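Local atomic coordinates of STM4351 (Salmonella enterica, PDB entry 2Y7I), a protein that is a periplasmic solute-binding protein with high specificity for arginine, which it holds in a cleft between two lobes, probably for uptake into the cell. Residues 26-30 with 31-35; 200-203 with 204-208; 174-177 with 178-182; 98-101 with 102-106; 108-112 with 113-117. All blocks are in the same frame, centred on the assembly; numbering follows the deposited sequence. Where two conformers were deposited one is given.

Contact 1 of 5, residues 26-30 with 31-35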
loop_
_atom_site.group_PDB
_atom_site.type_symbol
_atom_site.label_atom_id
_atom_site.label_comp_id
_atom_site.label_asym_id
_atom_site.label_seq_id
_atom_site.Cartn_x
_atom_site.Cartn_y
_atom_site.Cartn_z
ATOM N N ASN A 26 2.413 4.464 -28.815
ATOM C CA ASN A 26 2.787 3.047 -28.775
ATOM C C ASN A 26 3.648 2.677 -27.564
ATOM O O ASN A 26 4.518 1.806 -27.648
ATOM C CB ASN A 26 3.487 2.652 -30.090
ATOM C CG ASN A 26 3.261 1.204 -30.462
ATOM O OD1 ASN A 26 2.133 0.791 -30.739
ATOM N ND2 ASN A 26 4.340 0.425 -30.487
ATOM N N LYS A 27 3.417 3.356 -26.441
ATOM C CA LYS A 27 4.097 3.014 -25.195
ATOM C C LYS A 27 3.145 2.292 -24.245
ATOM O O LYS A 27 1.943 2.571 -24.221
ATOM C CB LYS A 27 4.701 4.261 -24.526
ATOM C CG LYS A 27 5.806 4.967 -25.327
ATOM C CD LYS A 27 7.078 4.124 -25.463
ATOM C CE LYS A 27 8.341 4.998 -25.540
ATOM N NZ LYS A 27 8.358 5.975 -26.678
ATOM N N ILE A 28 3.694 1.358 -23.473
ATOM C CA ILE A 28 2.918 0.566 -22.530
ATOM C C ILE A 28 2.799 1.352 -21.215
ATOM O O ILE A 28 3.803 1.806 -20.668
ATOM C CB ILE A 28 3.558 -0.827 -22.296
ATOM C CG1 ILE A 28 3.764 -1.560 -23.635
ATOM C CG2 ILE A 28 2.698 -1.675 -21.356
ATOM C CD1 ILE A 28 4.366 -2.957 -23.491
ATOM N N VAL A 29 1.567 1.516 -20.742
ATOM C CA VAL A 29 1.261 2.362 -19.588
ATOM C C VAL A 29 0.170 1.705 -18.745
ATOM O O VAL A 29 -0.497 0.774 -19.190
ATOM C CB VAL A 29 0.791 3.805 -20.020
ATOM C CG1 VAL A 29 1.917 4.586 -20.683
ATOM C CG2 VAL A 29 -0.429 3.732 -20.944
ATOM N N GLY A 30 -0.018 2.186 -17.524
ATOM C CA GLY A 30 -1.078 1.662 -16.689
ATOM C C GLY A 30 -0.675 1.471 -15.240
ATOM O O GLY A 30 0.480 1.710 -14.861
ATOM N N PHE A 31 -1.633 1.014 -14.438
ATOM C CA PHE A 31 -1.384 0.760 -13.028
ATOM C C PHE A 31 -0.240 -0.232 -12.836
ATOM O O PHE A 31 0.694 0.041 -12.074
ATOM C CB PHE A 31 -2.642 0.256 -12.336
ATOM C CG PHE A 31 -2.442 -0.062 -10.880
ATOM C CD1 PHE A 31 -2.334 0.956 -9.941
ATOM C CD2 PHE A 31 -2.381 -1.385 -10.452
ATOM C CE1 PHE A 31 -2.165 0.660 -8.582
ATOM C CE2 PHE A 31 -2.217 -1.690 -9.100
ATOM C CZ PHE A 31 -2.099 -0.663 -8.174
ATOM N N ASP A 32 -0.302 -1.366 -13.543
ATOM C CA ASP A 32 0.728 -2.412 -13.393
ATOM C C ASP A 32 2.109 -1.932 -13.806
ATOM O O ASP A 32 3.107 -2.360 -13.234
ATOM C CB ASP A 32 0.397 -3.652 -14.221
ATOM C CG ASP A 32 -0.640 -4.537 -13.574
ATOM O OD1 ASP A 32 -0.991 -4.334 -12.384
ATOM O OD2 ASP A 32 -1.106 -5.463 -14.265
ATOM N N ILE A 33 2.158 -1.068 -14.814
ATOM C CA ILE A 33 3.426 -0.525 -15.305
ATOM C C ILE A 33 4.045 0.392 -14.248
ATOM O O ILE A 33 5.251 0.354 -14.020
ATOM C CB ILE A 33 3.267 0.238 -16.644
ATOM C CG1 ILE A 33 2.500 -0.602 -17.690
ATOM C CG2 ILE A 33 4.635 0.709 -17.172
ATOM C CD1 ILE A 33 3.011 -2.040 -17.901
ATOM N N ASP A 34 3.215 1.213 -13.614
ATOM C CA ASP A 34 3.678 2.103 -12.534
ATOM C C ASP A 34 4.198 1.309 -11.346
ATOM O O ASP A 34 5.253 1.637 -10.785
ATOM C CB ASP A 34 2.574 3.077 -12.106
ATOM C CG ASP A 34 2.385 4.205 -13.108
ATOM O OD1 ASP A 34 3.079 4.201 -14.145
ATOM O OD2 ASP A 34 1.547 5.091 -12.871
ATOM N N VAL A 35 3.451 0.268 -10.972
ATOM C CA VAL A 35 3.877 -0.665 -9.935
ATOM C C VAL A 35 5.219 -1.325 -10.295
ATOM O O VAL A 35 6.156 -1.290 -9.495
ATOM C CB VAL A 35 2.791 -1.739 -9.619
ATOM C CG1 VAL A 35 3.339 -2.812 -8.679
ATOM C CG2 VAL A 35 1.555 -1.095 -8.979
HETATM O O HOH W 1 2.123 4.071 -16.747
#

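Contact 2 of 5, residues 200-203 with 204-208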
loop_
_atom_site.group_PDB
_atom_site.type_symbol
_atom_site.label_atom_id
_atom_site.label_comp_id
_atom_site.label_asym_id
_atom_site.label_seq_id
_atom_site.Cartn_x
_atom_site.Cartn_y
_atom_site.Cartn_z
ATOM N N ASP A 200 13.695 -18.127 -6.193
ATOM C CA ASP A 200 13.382 -17.510 -4.901
ATOM C C ASP A 200 14.142 -16.223 -4.592
ATOM O O ASP A 200 13.598 -15.341 -3.929
ATOM C CB ASP A 200 13.565 -18.493 -3.738
ATOM C CG ASP A 200 13.027 -17.937 -2.427
ATOM O OD1 ASP A 200 11.790 -17.809 -2.305
ATOM O OD2 ASP A 200 13.841 -17.605 -1.536
ATOM N N ALA A 201 15.394 -16.122 -5.044
ATOM C CA ALA A 201 16.197 -14.922 -4.777
ATOM C C ALA A 201 15.559 -13.706 -5.448
ATOM O O ALA A 201 15.424 -12.639 -4.845
ATOM C CB ALA A 201 17.636 -15.107 -5.248
ATOM N N LEU A 202 15.161 -13.874 -6.701
ATOM C CA LEU A 202 14.464 -12.814 -7.388
ATOM C C LEU A 202 13.116 -12.531 -6.709
ATOM O O LEU A 202 12.773 -11.376 -6.479
ATOM C CB LEU A 202 14.281 -13.174 -8.862
ATOM C CG LEU A 202 13.626 -12.194 -9.840
ATOM C CD1 LEU A 202 12.153 -12.428 -9.879
ATOM C CD2 LEU A 202 13.934 -10.733 -9.510
ATOM N N LEU A 203 12.355 -13.580 -6.402
ATOM C CA LEU A 203 11.040 -13.395 -5.778
ATOM C C LEU A 203 11.142 -12.593 -4.478
ATOM O O LEU A 203 10.349 -11.675 -4.251
ATOM C CB LEU A 203 10.372 -14.744 -5.516
ATOM C CG LEU A 203 9.012 -14.727 -4.820
ATOM C CD1 LEU A 203 7.960 -14.117 -5.720
ATOM C CD2 LEU A 203 8.643 -16.154 -4.454
ATOM N N GLN A 204 12.116 -12.934 -3.629
ATOM C CA GLN A 204 12.272 -12.234 -2.348
ATOM C C GLN A 204 12.753 -10.784 -2.505
ATOM O O GLN A 204 12.421 -9.924 -1.689
ATOM C CB GLN A 204 13.145 -13.022 -1.362
ATOM C CG GLN A 204 12.565 -14.394 -0.924
ATOM C CD GLN A 204 11.026 -14.464 -0.887
ATOM O OE1 GLN A 204 10.345 -13.544 -0.413
ATOM N NE2 GLN A 204 10.480 -15.573 -1.385
ATOM N N GLU A 205 13.521 -10.518 -3.558
ATOM C CA GLU A 205 13.907 -9.151 -3.889
ATOM C C GLU A 205 12.666 -8.351 -4.250
ATOM O O GLU A 205 12.505 -7.212 -3.808
ATOM C CB GLU A 205 14.838 -9.130 -5.083
ATOM C CG GLU A 205 16.288 -9.314 -4.767
ATOM C CD GLU A 205 17.138 -8.921 -5.958
ATOM O OE1 GLU A 205 17.265 -9.740 -6.892
ATOM O OE2 GLU A 205 17.631 -7.775 -5.978
ATOM N N ILE A 206 11.805 -8.960 -5.062
ATOM C CA ILE A 206 10.548 -8.347 -5.496
ATOM C C ILE A 206 9.630 -8.090 -4.298
ATOM O O ILE A 206 9.037 -7.010 -4.182
ATOM C CB ILE A 206 9.828 -9.214 -6.556
ATOM C CG1 ILE A 206 10.523 -9.077 -7.916
ATOM C CG2 ILE A 206 8.346 -8.825 -6.687
ATOM C CD1 ILE A 206 10.066 -10.103 -8.931
ATOM N N ASN A 207 9.506 -9.081 -3.415
ATOM C CA ASN A 207 8.723 -8.899 -2.187
ATOM C C ASN A 207 9.252 -7.789 -1.278
ATOM O O ASN A 207 8.474 -6.995 -0.749
ATOM C CB ASN A 207 8.604 -10.214 -1.409
ATOM C CG ASN A 207 7.459 -11.075 -1.908
ATOM O OD1 ASN A 207 6.433 -10.559 -2.349
ATOM N ND2 ASN A 207 7.634 -12.392 -1.856
ATOM N N ALA A 208 10.570 -7.738 -1.099
ATOM C CA ALA A 208 11.174 -6.699 -0.280
ATOM C C ALA A 208 10.891 -5.318 -0.890
ATOM O O ALA A 208 10.638 -4.363 -0.164
ATOM C CB ALA A 208 12.666 -6.924 -0.124
#

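Contact 3 of 5, residues 174-177 with 178-182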
loop_
_atom_site.group_PDB
_atom_site.type_symbol
_atom_site.label_atom_id
_atom_site.label_comp_id
_atom_site.label_asym_id
_atom_site.label_seq_id
_atom_site.Cartn_x
_atom_site.Cartn_y
_atom_site.Cartn_z
ATOM N N TYR A 174 -23.743 1.239 -23.621
ATOM C CA TYR A 174 -23.528 -0.023 -22.931
ATOM C C TYR A 174 -23.550 0.216 -21.425
ATOM O O TYR A 174 -23.504 1.365 -20.992
ATOM C CB TYR A 174 -22.203 -0.644 -23.411
ATOM C CG TYR A 174 -22.276 -0.922 -24.900
ATOM C CD1 TYR A 174 -22.030 0.091 -25.831
ATOM C CD2 TYR A 174 -22.664 -2.173 -25.372
ATOM C CE1 TYR A 174 -22.133 -0.152 -27.202
ATOM C CE2 TYR A 174 -22.771 -2.425 -26.732
ATOM C CZ TYR A 174 -22.512 -1.413 -27.638
ATOM O OH TYR A 174 -22.628 -1.668 -28.986
ATOM N N ALA A 175 -23.647 -0.853 -20.633
ATOM C CA ALA A 175 -23.675 -0.727 -19.169
ATOM C C ALA A 175 -23.231 -2.016 -18.518
ATOM O O ALA A 175 -23.382 -3.099 -19.092
ATOM C CB ALA A 175 -25.074 -0.344 -18.661
ATOM N N ILE A 176 -22.683 -1.887 -17.310
ATOM C CA ILE A 176 -22.376 -3.032 -16.481
ATOM C C ILE A 176 -23.705 -3.694 -16.096
ATOM O O ILE A 176 -24.636 -3.027 -15.616
ATOM C CB ILE A 176 -21.574 -2.633 -15.209
ATOM C CG1 ILE A 176 -20.130 -2.246 -15.568
ATOM C CG2 ILE A 176 -21.566 -3.794 -14.185
ATOM C CD1 ILE A 176 -19.342 -1.585 -14.397
ATOM N N MET A 177 -23.774 -5.001 -16.312
ATOM C CA MET A 177 -24.955 -5.790 -16.012
ATOM C C MET A 177 -25.154 -5.897 -14.506
ATOM O O MET A 177 -24.183 -5.924 -13.745
ATOM C CB MET A 177 -24.834 -7.164 -16.672
ATOM C CG MET A 177 -26.137 -7.938 -16.761
ATOM S SD MET A 177 -25.942 -9.557 -17.554
ATOM C CE MET A 177 -25.162 -10.453 -16.204
ATOM N N ASP A 178 -26.414 -5.939 -14.076
ATOM C CA ASP A 178 -26.710 -5.934 -12.643
ATOM C C ASP A 178 -26.067 -7.099 -11.874
ATOM O O ASP A 178 -25.448 -6.875 -10.824
ATOM C CB ASP A 178 -28.213 -5.840 -12.374
ATOM C CG ASP A 178 -28.755 -4.426 -12.574
ATOM O OD1 ASP A 178 -27.942 -3.477 -12.568
ATOM O OD2 ASP A 178 -29.989 -4.260 -12.734
ATOM N N GLU A 179 -26.203 -8.323 -12.379
ATOM C CA GLU A 179 -25.642 -9.467 -11.665
ATOM C C GLU A 179 -24.143 -9.552 -11.916
ATOM O O GLU A 179 -23.711 -9.635 -13.064
ATOM C CB GLU A 179 -26.318 -10.792 -12.056
ATOM C CG GLU A 179 -25.798 -11.975 -11.217
ATOM C CD GLU A 179 -26.410 -13.318 -11.558
ATOM O OE1 GLU A 179 -27.239 -13.418 -12.496
ATOM O OE2 GLU A 179 -26.046 -14.299 -10.877
ATOM N N ARG A 180 -23.373 -9.553 -10.829
ATOM C CA ARG A 180 -21.935 -9.717 -10.895
ATOM C C ARG A 180 -21.538 -11.131 -10.487
ATOM O O ARG A 180 -22.347 -11.873 -9.921
ATOM C CB ARG A 180 -21.257 -8.693 -9.985
ATOM C CG ARG A 180 -21.667 -7.273 -10.332
ATOM C CD ARG A 180 -20.839 -6.236 -9.616
ATOM N NE ARG A 180 -21.237 -4.901 -10.052
ATOM C CZ ARG A 180 -20.481 -3.813 -9.935
ATOM N NH1 ARG A 180 -19.266 -3.889 -9.388
ATOM N NH2 ARG A 180 -20.947 -2.647 -10.359
ATOM N N ALA A 181 -20.294 -11.493 -10.775
ATOM C CA ALA A 181 -19.751 -12.804 -10.405
ATOM C C ALA A 181 -18.663 -12.603 -9.365
ATOM O O ALA A 181 -17.720 -11.839 -9.584
ATOM C CB ALA A 181 -19.189 -13.518 -11.622
ATOM N N SER A 182 -18.801 -13.292 -8.239
ATOM C CA SER A 182 -17.896 -13.109 -7.111
ATOM C C SER A 182 -17.410 -14.427 -6.515
ATOM O O SER A 182 -16.538 -14.416 -5.634
ATOM C CB SER A 182 -18.575 -12.268 -6.022
ATOM O OG SER A 182 -18.568 -10.893 -6.369
HETATM O O HOH W 2 -25.304 -2.609 -13.126
HETATM O O HOH W 3 -22.109 -7.975 -14.315
HETATM O O HOH W 4 -23.514 -4.671 -11.180
#

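Contact 4 of 5, residues 98-101 with 102-106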
loop_
_atom_site.group_PDB
_atom_site.type_symbol
_atom_site.label_atom_id
_atom_site.label_comp_id
_atom_site.label_asym_id
_atom_site.label_seq_id
_atom_site.Cartn_x
_atom_site.Cartn_y
_atom_site.Cartn_z
ATOM N N VAL A 98 -20.508 -6.591 -19.512
ATOM C CA VAL A 98 -21.016 -5.385 -20.148
ATOM C C VAL A 98 -21.894 -5.800 -21.332
ATOM O O VAL A 98 -21.522 -6.684 -22.092
ATOM C CB VAL A 98 -19.891 -4.405 -20.550
ATOM C CG1 VAL A 98 -18.802 -5.092 -21.447
ATOM C CG2 VAL A 98 -20.472 -3.133 -21.176
ATOM N N THR A 99 -23.087 -5.205 -21.427
ATOM C CA THR A 99 -24.027 -5.482 -22.520
ATOM C C THR A 99 -24.554 -4.151 -23.022
ATOM O O THR A 99 -24.237 -3.116 -22.450
ATOM C CB THR A 99 -25.220 -6.365 -22.069
ATOM O OG1 THR A 99 -26.154 -5.586 -21.301
ATOM C CG2 THR A 99 -24.735 -7.595 -21.246
ATOM N N ARG A 100 -25.362 -4.167 -24.077
ATOM C CA ARG A 100 -26.128 -2.977 -24.429
ATOM C C ARG A 100 -26.965 -2.583 -23.203
ATOM O O ARG A 100 -27.498 -3.452 -22.523
ATOM C CB ARG A 100 -27.022 -3.255 -25.636
ATOM C CG ARG A 100 -26.296 -3.164 -26.978
ATOM C CD ARG A 100 -27.110 -3.749 -28.137
ATOM N NE ARG A 100 -28.543 -3.857 -27.839
ATOM C CZ ARG A 100 -29.160 -4.977 -27.446
ATOM N NH1 ARG A 100 -28.476 -6.118 -27.294
ATOM N NH2 ARG A 100 -30.466 -4.955 -27.197
ATOM N N LYS A 101 -27.057 -1.285 -22.920
ATOM C CA LYS A 101 -27.662 -0.789 -21.681
ATOM C C LYS A 101 -29.119 -1.243 -21.560
ATOM O O LYS A 101 -29.904 -1.042 -22.462
ATOM C CB LYS A 101 -27.554 0.743 -21.628
ATOM C CG LYS A 101 -28.180 1.411 -20.424
ATOM C CD LYS A 101 -27.957 2.926 -20.478
ATOM C CE LYS A 101 -28.675 3.551 -21.677
ATOM N NZ LYS A 101 -28.217 4.950 -21.965
ATOM N N GLY A 102 -29.462 -1.889 -20.453
ATOM C CA GLY A 102 -30.844 -2.341 -20.242
ATOM C C GLY A 102 -31.224 -3.654 -20.904
ATOM O O GLY A 102 -32.323 -4.152 -20.683
ATOM N N ALA A 103 -30.332 -4.233 -21.707
ATOM C CA ALA A 103 -30.688 -5.423 -22.486
ATOM C C ALA A 103 -30.693 -6.732 -21.685
ATOM O O ALA A 103 -31.434 -7.672 -22.026
ATOM C CB ALA A 103 -29.798 -5.551 -23.738
ATOM N N TYR A 104 -29.866 -6.785 -20.640
ATOM C CA TYR A 104 -29.712 -7.966 -19.777
ATOM C C TYR A 104 -29.522 -7.478 -18.341
ATOM O O TYR A 104 -28.910 -6.420 -18.108
ATOM C CB TYR A 104 -28.523 -8.861 -20.228
ATOM C CG TYR A 104 -28.691 -9.396 -21.647
ATOM C CD1 TYR A 104 -29.488 -10.519 -21.903
ATOM C CD2 TYR A 104 -28.095 -8.744 -22.733
ATOM C CE1 TYR A 104 -29.680 -10.989 -23.213
ATOM C CE2 TYR A 104 -28.271 -9.204 -24.028
ATOM C CZ TYR A 104 -29.065 -10.327 -24.260
ATOM O OH TYR A 104 -29.256 -10.781 -25.544
ATOM N N HIS A 105 -30.063 -8.241 -17.391
ATOM C CA HIS A 105 -29.883 -7.955 -15.967
ATOM C C HIS A 105 -29.080 -9.055 -15.278
ATOM O O HIS A 105 -28.292 -8.788 -14.373
ATOM C CB HIS A 105 -31.244 -7.824 -15.268
ATOM C CG HIS A 105 -31.985 -6.568 -15.602
ATOM N ND1 HIS A 105 -32.098 -5.514 -14.722
ATOM C CD2 HIS A 105 -32.664 -6.201 -16.717
ATOM C CE1 HIS A 105 -32.806 -4.547 -15.281
ATOM N NE2 HIS A 105 -33.163 -4.939 -16.490
ATOM N N THR A 106 -29.301 -10.298 -15.699
ATOM C CA THR A 106 -28.742 -11.452 -14.992
ATOM C C THR A 106 -28.101 -12.439 -15.947
ATOM O O THR A 106 -28.371 -12.431 -17.166
ATOM C CB THR A 106 -29.831 -12.236 -14.200
ATOM O OG1 THR A 106 -30.713 -12.882 -15.120
ATOM C CG2 THR A 106 -30.643 -11.338 -13.278
#

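Contact 5 of 5, residues 108-112 with 113-117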
loop_
_atom_site.group_PDB
_atom_site.type_symbol
_atom_site.label_atom_id
_atom_site.label_comp_id
_atom_site.label_asym_id
_atom_site.label_seq_id
_atom_site.Cartn_x
_atom_site.Cartn_y
_atom_site.Cartn_z
ATOM N N ALA A 108 -28.909 -15.546 -16.045
ATOM C CA ALA A 108 -30.059 -16.277 -16.585
ATOM C C ALA A 108 -30.588 -15.616 -17.862
ATOM O O ALA A 108 -30.950 -16.307 -18.813
ATOM C CB ALA A 108 -31.172 -16.408 -15.543
ATOM N N ASP A 109 -30.616 -14.283 -17.882
ATOM C CA ASP A 109 -31.078 -13.535 -19.059
ATOM C C ASP A 109 -30.193 -13.794 -20.285
ATOM O O ASP A 109 -30.638 -13.638 -21.419
ATOM C CB ASP A 109 -31.109 -12.024 -18.787
ATOM C CG ASP A 109 -32.134 -11.623 -17.746
ATOM O OD1 ASP A 109 -33.137 -12.343 -17.543
ATOM O OD2 ASP A 109 -31.922 -10.554 -17.127
ATOM N N LEU A 110 -28.943 -14.178 -20.048
ATOM C CA LEU A 110 -27.998 -14.453 -21.130
ATOM C C LEU A 110 -28.051 -15.888 -21.661
ATOM O O LEU A 110 -27.211 -16.283 -22.474
ATOM C CB LEU A 110 -26.575 -14.071 -20.696
ATOM C CG LEU A 110 -26.326 -12.555 -20.692
ATOM C CD1 LEU A 110 -25.114 -12.220 -19.819
ATOM C CD2 LEU A 110 -26.109 -12.076 -22.115
ATOM N N LYS A 111 -29.043 -16.662 -21.216
ATOM C CA LYS A 111 -29.191 -18.056 -21.660
ATOM C C LYS A 111 -29.175 -18.147 -23.200
ATOM O O LYS A 111 -29.948 -17.467 -23.874
ATOM C CB LYS A 111 -30.479 -18.672 -21.088
ATOM C CG LYS A 111 -30.564 -20.193 -21.233
ATOM C CD LYS A 111 -31.955 -20.727 -20.896
ATOM C CE LYS A 111 -32.089 -22.195 -21.296
ATOM N NZ LYS A 111 -33.499 -22.689 -21.177
ATOM N N GLY A 112 -28.280 -18.970 -23.741
ATOM C CA GLY A 112 -28.207 -19.194 -25.193
ATOM C C GLY A 112 -27.492 -18.096 -25.964
ATOM O O GLY A 112 -27.484 -18.097 -27.190
ATOM N N LYS A 113 -26.877 -17.158 -25.251
ATOM C CA LYS A 113 -26.273 -16.000 -25.896
ATOM C C LYS A 113 -24.757 -16.104 -25.855
ATOM O O LYS A 113 -24.196 -16.939 -25.127
ATOM C CB LYS A 113 -26.760 -14.686 -25.250
ATOM C CG LYS A 113 -28.303 -14.512 -25.194
ATOM C CD LYS A 113 -28.931 -14.367 -26.578
ATOM C CE LYS A 113 -30.443 -14.180 -26.468
ATOM N NZ LYS A 113 -31.084 -14.160 -27.799
ATOM N N LYS A 114 -24.103 -15.263 -26.650
ATOM C CA LYS A 114 -22.647 -15.260 -26.771
ATOM C C LYS A 114 -22.039 -14.178 -25.902
ATOM O O LYS A 114 -22.408 -13.004 -26.005
ATOM C CB LYS A 114 -22.222 -15.057 -28.233
ATOM C CG LYS A 114 -22.533 -16.243 -29.148
ATOM C CD LYS A 114 -22.138 -15.957 -30.598
ATOM C CE LYS A 114 -22.169 -17.231 -31.417
ATOM N NZ LYS A 114 -21.613 -17.050 -32.805
ATOM N N VAL A 115 -21.109 -14.582 -25.043
ATOM C CA VAL A 115 -20.373 -13.644 -24.208
ATOM C C VAL A 115 -18.864 -13.800 -24.440
ATOM O O VAL A 115 -18.308 -14.890 -24.303
ATOM C CB VAL A 115 -20.746 -13.789 -22.712
ATOM C CG1 VAL A 115 -19.870 -12.890 -21.846
ATOM C CG2 VAL A 115 -22.200 -13.435 -22.495
ATOM N N GLY A 116 -18.219 -12.694 -24.815
ATOM C CA GLY A 116 -16.791 -12.695 -25.098
ATOM C C GLY A 116 -15.965 -12.535 -23.834
ATOM O O GLY A 116 -16.376 -11.863 -22.883
ATOM N N LEU A 117 -14.792 -13.156 -23.829
ATOM C CA LEU A 117 -13.868 -13.100 -22.698
ATOM C C LEU A 117 -12.483 -13.491 -23.192
ATOM O O LEU A 117 -12.328 -13.923 -24.334
ATOM C CB LEU A 117 -14.331 -14.011 -21.551
ATOM C CG LEU A 117 -14.909 -15.382 -21.946
ATOM C CD1 LEU A 117 -13.821 -16.392 -22.314
ATOM C CD2 LEU A 117 -15.791 -15.943 -20.852
#

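Contact 1 of 5, residues 26-30 with 31-35
Phe31 touches Gly30 through its CB, 3.7 Å from Gly30 C, and then carries its ring off the turn, CG lying opposite the backbone N (chi1 178°). Val35 CG2 sits 3.7 Å above one face of that ring, displaced toward the rim; Phe227 of helix 217-227 meets the ring edge-to-face, and Tyr90 packs against it with the planes at about 60°. A second flat group, the Asp34 carboxylate, takes a hydrogen bond at OD1 from a water (2.8 Å) that in turn accepts from Gly30 N, while OD2 is bonded by Trp226 NE1. Gly30 is the N-cap of helix 31-42, and Asp34 N donates to Gly30 O at 3.0 Å in a fairly straight bond (161°). Beside this, Ile33 folds back over the end of strand 28-29: its CG1 is 3.4 Å from Val29 C, and its CD1 presses on Ile28 CG2 at 3.5 Å, tight for two carbons, with the chains at about a right angle. Phe49 of strand 46-51 touches both isoleucines. The Gly30 amide and carbonyl are thus tied into the first helical turn, one through water and one directly, and the partial positive charge of the helix start would probably steady the Asp34 carboxylate.

Contact 2 of 5, residues 200-203 with 204-208
The first two turns of helix 200-214 set Asp200 and Gln204 one turn apart on the same flank, and the pair is bonded twice. Gln204 N donates to Asp200 O at 2.8 Å, and Gln204 NE2 reaches Asp200 OD1 at 2.7 Å with a nearly straight N-H (167°). This second bond lies in the glutamine amide plane but meets OD1 36° above the carboxylate plane. Gln204 CG, turned beside its backbone N, lies 3.3 Å from Asp200 O; a bend at chi2 (-31°) then swings the amide toward Asp200 OD1 and sets NE2 3.6 Å from Leu203 CD2. The amide is met at its other end by a longer bond from Asn207 ND2 to Gln204 OE1 (3.3 Å), which comes from above the carbonyl plane, while Asn207 OD1 accepts from Gln87 N. On the apolar side Leu202 CD1 and Ile206 CD1 come to 3.3 Å, so short as to be doubtful in detail; both residues lie on Met43 of a loop and on Val195 of strand 194-195. A chain of side-chain bonds from Asp200 to Asn207 therefore runs along this flank, fixes which way round the Gln204 amide sits and, through Gln87, ties the helix to its lobe.

Contact 3 of 5, residues 174-177 with 178-182
Met177 and Glu179 lie on one side of the bend where strand 174-176 gives way to loop, Ile176 and Arg180 on another. The Met177 chain runs straight through chi2 and then turns at chi3 (76°), which lays its CE 3.6 Å from Glu179 O, across the start of a glutamate side chain that itself leads away to Phe107 N. Ile176 and Arg180 approach at a slant: the branch methyl Ile176 CG2 is 4.0 Å from Arg180 NH2, and the arginine, extended from CG to NE, passes back alongside the strand end. These contacts are loose; the polar links between the two segments run through water. One water donates to both Met177 O (3.0 Å) and Glu179 O (2.6 Å), bridging the bend. Another lies in the guanidinium plane at its edge, accepts from Arg180 NE at 2.6 Å and can donate to Met177 O (2.9 Å), though it has further acceptors to serve. A third stands between Ile176 O and Asp178 OD1, with the same reservation about its protons. Around this, Ile176 packs on Ile164 and Leu168 of helix 161-168, and Arg180 on Val161 at the start of that helix. Both also touch Val96 of strand 95-100, the antiparallel neighbour of 174-176, and the backbone bonds to strand 95-100 through Ala175 with Thr99 and Met177 with Val97.

Contact 4 of 5, residues 98-101 with 102-106
Arg100 to Ala103 form a type II beta turn at the end of strand 95-100, closed by Ala103 N donating to Arg100 O at 3.1 Å. Gly102 occupies the third position with its phi at 82°, as the turn type requires. From there the chain leaves the five-stranded mixed sheet and runs as loop toward strand 114-118. The side chains of Arg100 and Thr99 meet Ala103 and Tyr104. Arg100 bends sharply at chi3 (19°), and this kink swings its guanidinium back over Ala103, whose CB covers one face with NH2 at 3.6 Å. The tip of the arginine also faces Glu155, a long and weak ion pair. Thr99 meets Tyr104 at the ring edge through CB, near the plane and 3.8 Å from Tyr104 CD2, and through OG1, which lies in the plane although its hydrogen bond goes elsewhere; Thr99 CG2 is likewise 3.8 Å from Tyr104 CD2. The far end of the tyrosine is bonded through Tyr104 OH to Glu155, just before strand 156-160. Two donors share the turn carbonyl. Ala103 N stands 36° out of the Arg100 carbonyl plane on one face, and on the opposite face Thr99 OG1 donates to Arg100 O at 2.8 Å.

Contact 5 of 5, residues 108-112 with 113-117
Leu110 and Lys113 are the two ends of a type II beta turn that leads from a short 3-10 segment, 108-110, into strand 114-118 of the mixed sheet. The polar interaction between them is one of backbone: Lys113 N donates to Leu110 O at 2.9 Å, with the N-H bent to 144° and the donor tilted 34° from the carbonyl plane. Just before it, Lys111 N bonds to Ala108 O, closing the 3-10 turn. Gly112 takes the positive-phi corner. The apolar contacts all start from the forked end of Leu110. Its CD1 lies 4.1 Å from Val115 CG2 and its CD2 4.1 Å from Lys113 CB, each pair of side chains crossing at about a right angle; this is easy van der Waals packing. Val115 continues inward to Leu127 of helix 122-130, and Leu110 also rests on Tyr104 and Met177, which joins the turn to the loop of Tyr104 and to the chain near the end of strand 174-176. The remaining contact is carbon on oxygen. The backbone sets Lys113 CB 3.2 Å from Leu110 O, and chi1 (-54°), with CG beside the backbone N, puts Lys113 CG 3.6 Å from Lys111 O before a bend turns the chain away from CD outward.

How the contacts relate
Contacts 1 and 2 belong to one lobe and contacts 3, 4 and 5 to the other; contacts 2 and 4 lie farthest apart, about 44 Å between centres. Contact 1, nearest the bound arginine, is the most buried and mixes tight methyl packing with helix-start bonds. Contact 2, beside a zinc ion, splits into an apolar side and a polar flank. The remaining three crowd round one end of the mixed sheet: Glu179 N probably bonds to His105 O, joining contacts 3 and 4, and Met177 SD packs on Leu110 CD1, joining 3 and 5. Contacts 3 and 4 lie at the surface and contact 5 is partly buried; 4 and 5 are backbone-closed turns, whereas 3 relies on water.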